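433aa long hypothetical phosphoribosylglycinamide formyl transferase (Pyrococcus horikoshii, PDB 2DWC) is an ATP-grasp family protein, a two-subunit assembly in the crystal that holds adenosine-5'-diphosphate in a pocket of its ATP-grasp domain. Local coordinates at residues Arg217-Asp220 against Glu224-Thr227; Ser76-Glu81 against Asp104-Val109; Glu33-Ala38 against Val43-Val48. One frame throughout, in Å; residues are numbered along the deposited sequence.

Contact 1 of 3, residues Arg217-Asp220 against Glu224-Thr227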
loop_
_atom_site.group_PDB
_atom_site.type_symbol
_atom_site.label_atom_id
_atom_site.label_comp_id
_atom_site.label_asym_id
_atom_site.label_seq_id
_atom_site.Cartn_x
_atom_site.Cartn_y
_atom_site.Cartn_z
ATOM N N ARG B 217 12.628 3.220 17.043
ATOM C CA ARG B 217 13.271 2.305 17.989
ATOM C C ARG B 217 12.747 0.915 17.689
ATOM O O ARG B 217 11.550 0.698 17.648
ATOM C CB ARG B 217 12.918 2.696 19.426
ATOM C CG ARG B 217 13.765 3.924 19.919
ATOM C CD ARG B 217 13.361 4.440 21.297
ATOM N NE ARG B 217 13.416 3.337 22.254
ATOM C CZ ARG B 217 14.499 2.990 22.938
ATOM N NH1 ARG B 217 15.641 3.668 22.783
ATOM N NH2 ARG B 217 14.434 1.988 23.787
ATOM N N HIS B 218 13.630 -0.056 17.526
ATOM C CA HIS B 218 13.164 -1.406 17.164
ATOM C C HIS B 218 14.283 -2.389 17.509
ATOM O O HIS B 218 15.395 -1.969 17.822
ATOM C CB HIS B 218 12.907 -1.443 15.635
ATOM C CG HIS B 218 14.145 -1.162 14.821
ATOM N ND1 HIS B 218 14.968 -2.157 14.333
ATOM C CD2 HIS B 218 14.684 0.008 14.400
ATOM C CE1 HIS B 218 15.951 -1.610 13.632
ATOM N NE2 HIS B 218 15.800 -0.299 13.656
ATOM N N PHE B 219 13.969 -3.683 17.454
ATOM C CA PHE B 219 14.968 -4.720 17.731
ATOM C C PHE B 219 15.858 -4.931 16.526
ATOM O O PHE B 219 15.412 -4.847 15.367
ATOM C CB PHE B 219 14.302 -6.071 18.014
ATOM C CG PHE B 219 13.641 -6.154 19.371
ATOM C CD1 PHE B 219 14.397 -6.015 20.548
ATOM C CD2 PHE B 219 12.251 -6.298 19.474
ATOM C CE1 PHE B 219 13.781 -6.008 21.804
ATOM C CE2 PHE B 219 11.623 -6.289 20.730
ATOM C CZ PHE B 219 12.402 -6.141 21.905
ATOM N N ASP B 220 17.132 -5.188 16.799
ATOM C CA ASP B 220 18.060 -5.533 15.733
ATOM C C ASP B 220 18.087 -7.045 15.690
ATOM O O ASP B 220 17.444 -7.735 16.497
ATOM C CB ASP B 220 19.478 -4.948 15.974
ATOM C CG ASP B 220 20.171 -5.489 17.243
ATOM O OD1 ASP B 220 19.799 -6.556 17.789
ATOM O OD2 ASP B 220 21.144 -4.833 17.684
ATOM N N GLU B 224 18.651 -6.855 20.503
ATOM C CA GLU B 224 18.772 -5.627 21.303
ATOM C C GLU B 224 18.050 -4.494 20.611
ATOM O O GLU B 224 17.834 -4.531 19.416
ATOM C CB GLU B 224 20.228 -5.245 21.477
ATOM C CG GLU B 224 20.947 -6.341 22.195
ATOM C CD GLU B 224 22.411 -6.068 22.341
ATOM O OE1 GLU B 224 22.971 -5.310 21.506
ATOM O OE2 GLU B 224 22.990 -6.634 23.295
ATOM N N ILE B 225 17.721 -3.466 21.364
ATOM C CA ILE B 225 17.036 -2.342 20.759
ATOM C C ILE B 225 17.999 -1.334 20.142
ATOM O O ILE B 225 19.017 -0.963 20.756
ATOM C CB ILE B 225 16.149 -1.659 21.793
ATOM C CG1 ILE B 225 15.133 -2.680 22.306
ATOM C CG2 ILE B 225 15.479 -0.402 21.183
ATOM C CD1 ILE B 225 14.329 -2.141 23.464
ATOM N N VAL B 226 17.715 -0.946 18.900
ATOM C CA VAL B 226 18.509 0.088 18.222
ATOM C C VAL B 226 17.580 1.186 17.704
ATOM O O VAL B 226 16.347 1.029 17.721
ATOM C CB VAL B 226 19.319 -0.490 17.018
ATOM C CG1 VAL B 226 20.308 -1.502 17.514
ATOM C CG2 VAL B 226 18.394 -1.150 16.016
ATOM N N THR B 227 18.152 2.305 17.255
ATOM C CA THR B 227 17.333 3.394 16.738
ATOM C C THR B 227 17.832 3.698 15.317
ATOM O O THR B 227 19.044 3.862 15.093
ATOM C CB THR B 227 17.487 4.642 17.636
ATOM O OG1 THR B 227 17.278 4.265 19.005
ATOM C CG2 THR B 227 16.483 5.745 17.211
HETATM O O HOH W 1 16.454 5.718 21.096
HETATM O O HOH W 2 23.265 -5.886 19.106
#
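His-218 and Val-226 form the antiparallel hydrogen-bonded pair of this contact: Val-226 N gives its hydrogen to His-218 O at 2.8 Å, and His-218 N returns one to Val-226 O. Where strand 209-219 ends, Asp-220 N bonds to Glu-224 O at 2.8 Å. The Asp-220 side chain then reaches back to Glu-224, CG lying between the backbone N and the carbonyl carbon (chi1 63°), which brings OD1 to Glu-224 N at 3.0 Å; that N-H meets the oxygen from above the carboxylate plane. The two acidic ends share a water, which donates to Asp-220 OD2 and to Glu-224 OE1 and may offset part of the repulsion between the two carboxylates. All this closes the beta hairpin of strands 209-219 and 225-238, part of the large mixed sheet of the ATP-grasp region. Another water joins Arg-217 NH1 to Thr-227 OG1, while NE of the same arginine bonds to Gly-272 O. The guanidinium carries Ile-225 CG2 over one face, 3.7 Å from NH2. On the sheet face shared by His-218 and Val-226, the imidazole is fixed at both nitrogens: ND1 donates to Phe-219 O, above that carbonyl's plane, and NE2 bonds to Thr-228 OG1. Val-226 CG2 lies over the ring as a CH-pi contact, 3.4 Å from His-218 CE1 and displaced toward the rim, and Val-226 CG1 packs against Asp-220 OD2. Beyond them, Phe-219 CE1 touches Ile-225 CG1 at 3.6 Å, and Leu-7 and Leu-273 also pack on the phenyl ring.

Contact 2 of 3, residues Ser76-Glu81 against Asp104-Val109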
loop_
_atom_site.group_PDB
_atom_site.type_symbol
_atom_site.label_atom_id
_atom_site.label_comp_id
_atom_site.label_asym_id
_atom_site.label_seq_id
_atom_site.Cartn_x
_atom_site.Cartn_y
_atom_site.Cartn_z
ATOM N N SER B 76 -12.870 -2.500 28.213
ATOM C CA SER B 76 -13.755 -3.538 27.706
ATOM C C SER B 76 -13.192 -4.035 26.376
ATOM O O SER B 76 -13.120 -5.232 26.100
ATOM C CB SER B 76 -15.189 -2.962 27.513
ATOM O OG SER B 76 -16.035 -3.964 26.984
ATOM N N VAL B 77 -12.740 -3.108 25.549
ATOM C CA VAL B 77 -12.173 -3.520 24.270
ATOM C C VAL B 77 -10.874 -4.317 24.470
ATOM O O VAL B 77 -10.666 -5.364 23.857
ATOM C CB VAL B 77 -11.866 -2.269 23.397
ATOM C CG1 VAL B 77 -11.228 -2.739 22.060
ATOM C CG2 VAL B 77 -13.192 -1.500 23.115
ATOM N N VAL B 78 -9.990 -3.808 25.305
ATOM C CA VAL B 78 -8.712 -4.511 25.527
ATOM C C VAL B 78 -8.937 -5.905 26.128
ATOM O O VAL B 78 -8.321 -6.882 25.684
ATOM C CB VAL B 78 -7.759 -3.680 26.435
ATOM C CG1 VAL B 78 -6.521 -4.552 26.859
ATOM C CG2 VAL B 78 -7.298 -2.397 25.669
ATOM N N GLU B 79 -9.854 -6.037 27.085
ATOM C CA GLU B 79 -10.078 -7.349 27.643
ATOM C C GLU B 79 -10.665 -8.314 26.631
ATOM O O GLU B 79 -10.382 -9.523 26.646
ATOM C CB GLU B 79 -10.995 -7.282 28.871
ATOM C CG GLU B 79 -10.279 -6.952 30.128
ATOM C CD GLU B 79 -9.276 -8.070 30.523
ATOM O OE1 GLU B 79 -9.604 -9.273 30.382
ATOM O OE2 GLU B 79 -8.170 -7.714 30.972
ATOM N N ARG B 80 -11.535 -7.807 25.762
ATOM C CA ARG B 80 -12.108 -8.681 24.742
ATOM C C ARG B 80 -11.093 -9.157 23.719
ATOM O O ARG B 80 -11.066 -10.324 23.342
ATOM C CB ARG B 80 -13.243 -7.939 23.986
ATOM C CG ARG B 80 -14.537 -7.807 24.822
ATOM C CD ARG B 80 -15.594 -7.033 24.059
ATOM N NE ARG B 80 -15.953 -7.639 22.762
ATOM C CZ ARG B 80 -16.927 -8.544 22.613
ATOM N NH1 ARG B 80 -17.219 -9.037 21.414
ATOM N NH2 ARG B 80 -17.610 -8.997 23.692
ATOM N N GLU B 81 -10.259 -8.216 23.277
ATOM C CA GLU B 81 -9.349 -8.452 22.172
ATOM C C GLU B 81 -7.943 -8.986 22.501
ATOM O O GLU B 81 -7.338 -9.657 21.653
ATOM C CB GLU B 81 -9.229 -7.145 21.377
ATOM C CG GLU B 81 -10.571 -6.658 20.721
ATOM C CD GLU B 81 -11.132 -7.644 19.674
ATOM O OE1 GLU B 81 -12.374 -7.626 19.408
ATOM O OE2 GLU B 81 -10.348 -8.437 19.131
ATOM N N ASP B 104 -0.941 -4.324 33.484
ATOM C CA ASP B 104 -1.570 -5.631 33.390
ATOM C C ASP B 104 -0.959 -6.515 32.317
ATOM O O ASP B 104 -1.528 -7.546 31.964
ATOM C CB ASP B 104 -3.076 -5.439 33.105
ATOM C CG ASP B 104 -3.898 -6.690 33.365
ATOM O OD1 ASP B 104 -3.674 -7.337 34.404
ATOM O OD2 ASP B 104 -4.794 -7.020 32.547
ATOM N N GLY B 105 0.164 -6.080 31.754
ATOM C CA GLY B 105 0.849 -6.889 30.770
ATOM C C GLY B 105 0.481 -6.724 29.295
ATOM O O GLY B 105 0.795 -7.615 28.504
ATOM N N TYR B 106 -0.212 -5.641 28.923
ATOM C CA TYR B 106 -0.511 -5.435 27.503
ATOM C C TYR B 106 0.460 -4.387 27.026
ATOM O O TYR B 106 0.645 -3.356 27.701
ATOM C CB TYR B 106 -1.934 -4.901 27.296
ATOM C CG TYR B 106 -2.953 -5.942 27.648
ATOM C CD1 TYR B 106 -3.576 -5.929 28.890
ATOM C CD2 TYR B 106 -3.240 -6.987 26.767
ATOM C CE1 TYR B 106 -4.454 -6.928 29.265
ATOM C CE2 TYR B 106 -4.146 -8.003 27.143
ATOM C CZ TYR B 106 -4.729 -7.951 28.388
ATOM O OH TYR B 106 -5.600 -8.937 28.769
ATOM N N PHE B 107 0.971 -4.574 25.804
ATOM C CA PHE B 107 2.000 -3.706 25.271
ATOM C C PHE B 107 1.457 -2.404 24.649
ATOM O O PHE B 107 0.879 -2.409 23.562
ATOM C CB PHE B 107 2.842 -4.497 24.241
ATOM C CG PHE B 107 3.965 -3.701 23.639
ATOM C CD1 PHE B 107 4.780 -2.894 24.458
ATOM C CD2 PHE B 107 4.212 -3.746 22.269
ATOM C CE1 PHE B 107 5.837 -2.134 23.916
ATOM C CE2 PHE B 107 5.297 -2.975 21.712
ATOM C CZ PHE B 107 6.093 -2.176 22.561
ATOM N N VAL B 108 1.640 -1.311 25.378
ATOM C CA VAL B 108 1.246 0.031 24.941
ATOM C C VAL B 108 2.456 0.682 24.271
ATOM O O VAL B 108 3.573 0.706 24.833
ATOM C CB VAL B 108 0.795 0.852 26.150
ATOM C CG1 VAL B 108 0.445 2.281 25.746
ATOM C CG2 VAL B 108 -0.429 0.162 26.791
ATOM N N VAL B 109 2.228 1.222 23.074
ATOM C CA VAL B 109 3.288 1.796 22.234
ATOM C C VAL B 109 3.438 3.301 22.354
ATOM O O VAL B 109 2.441 4.033 22.326
ATOM C CB VAL B 109 2.945 1.511 20.748
ATOM C CG1 VAL B 109 3.850 2.318 19.787
ATOM C CG2 VAL B 109 3.039 -0.009 20.500
HETATM O O HOH W 3 -6.280 -9.514 31.730
#
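A single water is gripped by Glu-79, Asp-104 and Tyr-106: it donates to Glu-79 OE2 at 2.7 Å and also to Asp-104 OD2. The bond it accepts from Tyr-106 OH is longer, 3.1 Å. It thus sits between two carboxylates whose nearest oxygens, Glu-79 OE2 and Asp-104 OD2, are 3.8 Å apart, and its two hydrogens would offset some of their mutual repulsion. Glu-79 reaches it through a bend at chi2 (-65°), with its carboxylate almost perpendicular to the tyrosine ring. Next to this water-bridged group Val-78 sends one methyl, CG1, onto the face of Tyr-106. The methyl stands over the middle of the ring, 3.8 Å from the centroid and just 8° off the normal, a well-centred CH-pi contact. Phe-101 and Trp-75 pack on the tyrosine as well, placing it between the helices 71-81 and 95-103. Asp-104 and Tyr-106 flank Gly-105, which has positive phi and is the C-prime residue where helix 95-103 ends, with Tyr-106 N bonded to Phe-101 O and Gly-105 N to Glu-102 O. This is a Schellman motif, here turning the chain of the preATP-grasp domain at Tyr-106, the residue after the C-prime glycine, which packs on helix 71-81.

Contact 3 of 3, residues Glu33-Ala38 against Val43-Val48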
loop_
_atom_site.group_PDB
_atom_site.type_symbol
_atom_site.label_atom_id
_atom_site.label_comp_id
_atom_site.label_asym_id
_atom_site.label_seq_id
_atom_site.Cartn_x
_atom_site.Cartn_y
_atom_site.Cartn_z
ATOM N N GLU B 33 -3.208 3.691 7.239
ATOM C CA GLU B 33 -2.008 3.152 6.609
ATOM C C GLU B 33 -1.299 2.091 7.481
ATOM O O GLU B 33 -0.728 1.118 6.937
ATOM C CB GLU B 33 -1.054 4.297 6.176
ATOM C CG GLU B 33 -1.582 4.988 4.889
ATOM C CD GLU B 33 -1.426 4.126 3.607
ATOM O OE1 GLU B 33 -2.092 4.472 2.584
ATOM O OE2 GLU B 33 -0.630 3.134 3.589
ATOM N N ILE B 34 -1.374 2.206 8.811
ATOM C CA ILE B 34 -0.801 1.138 9.653
ATOM C C ILE B 34 -1.674 -0.123 9.420
ATOM O O ILE B 34 -1.182 -1.243 9.297
ATOM C CB ILE B 34 -0.868 1.505 11.152
ATOM C CG1 ILE B 34 0.053 2.710 11.421
ATOM C CG2 ILE B 34 -0.446 0.295 12.035
ATOM C CD1 ILE B 34 -0.151 3.297 12.812
ATOM N N ALA B 35 -2.990 0.064 9.317
ATOM C CA ALA B 35 -3.853 -1.085 9.095
ATOM C C ALA B 35 -3.556 -1.752 7.764
ATOM O O ALA B 35 -3.632 -2.985 7.639
ATOM C CB ALA B 35 -5.360 -0.642 9.160
ATOM N N ILE B 36 -3.282 -0.946 6.745
ATOM C CA ILE B 36 -2.972 -1.512 5.423
ATOM C C ILE B 36 -1.675 -2.328 5.474
ATOM O O ILE B 36 -1.605 -3.426 4.912
ATOM C CB ILE B 36 -2.896 -0.351 4.368
ATOM C CG1 ILE B 36 -4.315 0.069 4.006
ATOM C CG2 ILE B 36 -2.237 -0.849 3.064
ATOM C CD1 ILE B 36 -4.366 1.337 3.179
ATOM N N GLU B 37 -0.637 -1.834 6.141
ATOM C CA GLU B 37 0.575 -2.703 6.206
ATOM C C GLU B 37 0.311 -3.959 7.027
ATOM O O GLU B 37 0.780 -5.070 6.687
ATOM C CB GLU B 37 1.727 -1.942 6.822
ATOM C CG GLU B 37 3.021 -2.800 6.864
ATOM C CD GLU B 37 3.550 -3.199 5.462
ATOM O OE1 GLU B 37 3.252 -2.519 4.422
ATOM O OE2 GLU B 37 4.299 -4.191 5.427
ATOM N N ALA B 38 -0.475 -3.806 8.087
ATOM C CA ALA B 38 -0.804 -5.010 8.898
ATOM C C ALA B 38 -1.533 -6.031 8.019
ATOM O O ALA B 38 -1.216 -7.215 8.010
ATOM C CB ALA B 38 -1.687 -4.607 10.088
ATOM N N VAL B 43 -1.687 -9.628 9.501
ATOM C CA VAL B 43 -1.867 -9.314 10.917
ATOM C C VAL B 43 -3.301 -8.799 11.131
ATOM O O VAL B 43 -3.805 -7.994 10.340
ATOM C CB VAL B 43 -0.845 -8.276 11.379
ATOM C CG1 VAL B 43 -1.165 -7.797 12.827
ATOM C CG2 VAL B 43 0.581 -8.972 11.384
ATOM N N GLU B 44 -3.938 -9.278 12.202
ATOM C CA GLU B 44 -5.327 -8.925 12.467
ATOM C C GLU B 44 -5.394 -7.511 13.032
ATOM O O GLU B 44 -4.620 -7.151 13.908
ATOM C CB GLU B 44 -5.914 -9.940 13.458
ATOM C CG GLU B 44 -7.468 -9.842 13.578
ATOM C CD GLU B 44 -8.110 -11.126 14.113
ATOM O OE1 GLU B 44 -9.059 -11.013 14.922
ATOM O OE2 GLU B 44 -7.692 -12.242 13.706
ATOM N N VAL B 45 -6.365 -6.723 12.571
ATOM C CA VAL B 45 -6.489 -5.319 13.000
ATOM C C VAL B 45 -7.843 -4.989 13.603
ATOM O O VAL B 45 -8.871 -5.273 12.986
ATOM C CB VAL B 45 -6.351 -4.353 11.779
ATOM C CG1 VAL B 45 -6.400 -2.881 12.237
ATOM C CG2 VAL B 45 -5.015 -4.613 11.085
ATOM N N VAL B 46 -7.834 -4.384 14.788
ATOM C CA VAL B 46 -9.077 -3.946 15.403
ATOM C C VAL B 46 -8.866 -2.427 15.530
ATOM O O VAL B 46 -7.851 -1.977 16.061
ATOM C CB VAL B 46 -9.275 -4.579 16.758
ATOM C CG1 VAL B 46 -10.533 -4.014 17.406
ATOM C CG2 VAL B 46 -9.433 -6.051 16.576
ATOM N N ALA B 47 -9.830 -1.664 15.006
ATOM C CA ALA B 47 -9.722 -0.201 14.978
ATOM C C ALA B 47 -10.773 0.434 15.859
ATOM O O ALA B 47 -11.953 0.109 15.738
ATOM C CB ALA B 47 -9.927 0.261 13.504
ATOM N N VAL B 48 -10.350 1.383 16.678
ATOM C CA VAL B 48 -11.255 2.070 17.604
ATOM C C VAL B 48 -11.263 3.568 17.351
ATOM O O VAL B 48 -10.223 4.175 17.045
ATOM C CB VAL B 48 -10.754 1.848 19.077
ATOM C CG1 VAL B 48 -11.756 2.437 20.133
ATOM C CG2 VAL B 48 -10.556 0.326 19.313
#
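Ala-38 and Val-43 face each other where the chain leaves helix 29-40 and turns back into strand 44-49, their CA atoms 4.9 Å apart, and Val-43 N donates to Ala-38 O at 2.9 Å. The bond is fairly straight at its hydrogen, 164°. Farther along, Ala-35 lies opposite Val-45, with CA atoms 6.3 Å apart, and here the contact is mainly between side chains. The two methyls of Val-45 divide between Ala-35 and Ala-38, about one helical turn apart. CG1, anti to the backbone N (chi1 -177°), touches Ala-35 CB at 3.9 Å, while CG2 presses on Ala-38 CB at 3.5 Å, tighter than usual for two carbons. Ala-38 CB also meets Val-43 CB at 4.0 Å, so this one methyl is shared by two valines of segment 43-48. The contact belongs to the beta-alpha-beta unit of strand 21-25, helix 29-40 and strand 44-49, in the parallel sheet of a Rossmann-like domain. Away from the strand, Ile-36 packs on Ile-36 of the second subunit. Glu-33 and Glu-37 reach across to Arg-40 and Arg-374 of that chain in salt bridges, while Glu-44 pairs with Arg-62 of its own chain. The chemistry is divided accordingly: one backbone bond ties the turn, and the small alanine side chains, in apolar contact with the valines, are consistent with a close approach of helix 29-40 to strand 44-49.

Along the chain contact 3 comes first, then contact 2, then contact 1. The first two share the preATP-grasp domain, their centres about 16 Å apart, and they touch: Glu-81 OE2 packs on Val-46 CG2 and Val-77 CG1 on Val-48 CG2, so helix 71-81 rests against strand 44-49 of the parallel sheet. Contact 1 belongs to the ATP-grasp range and its large mixed sheet, with its centre about 23 Å from that of contact 2 and 22 Å from that of contact 3. It touches neither, but Leu-273 packs on both Phe-219 of contact 1 and Phe-107 of contact 2, and helix 313-322 packs on contacts 2 and 3, knitting the regions together.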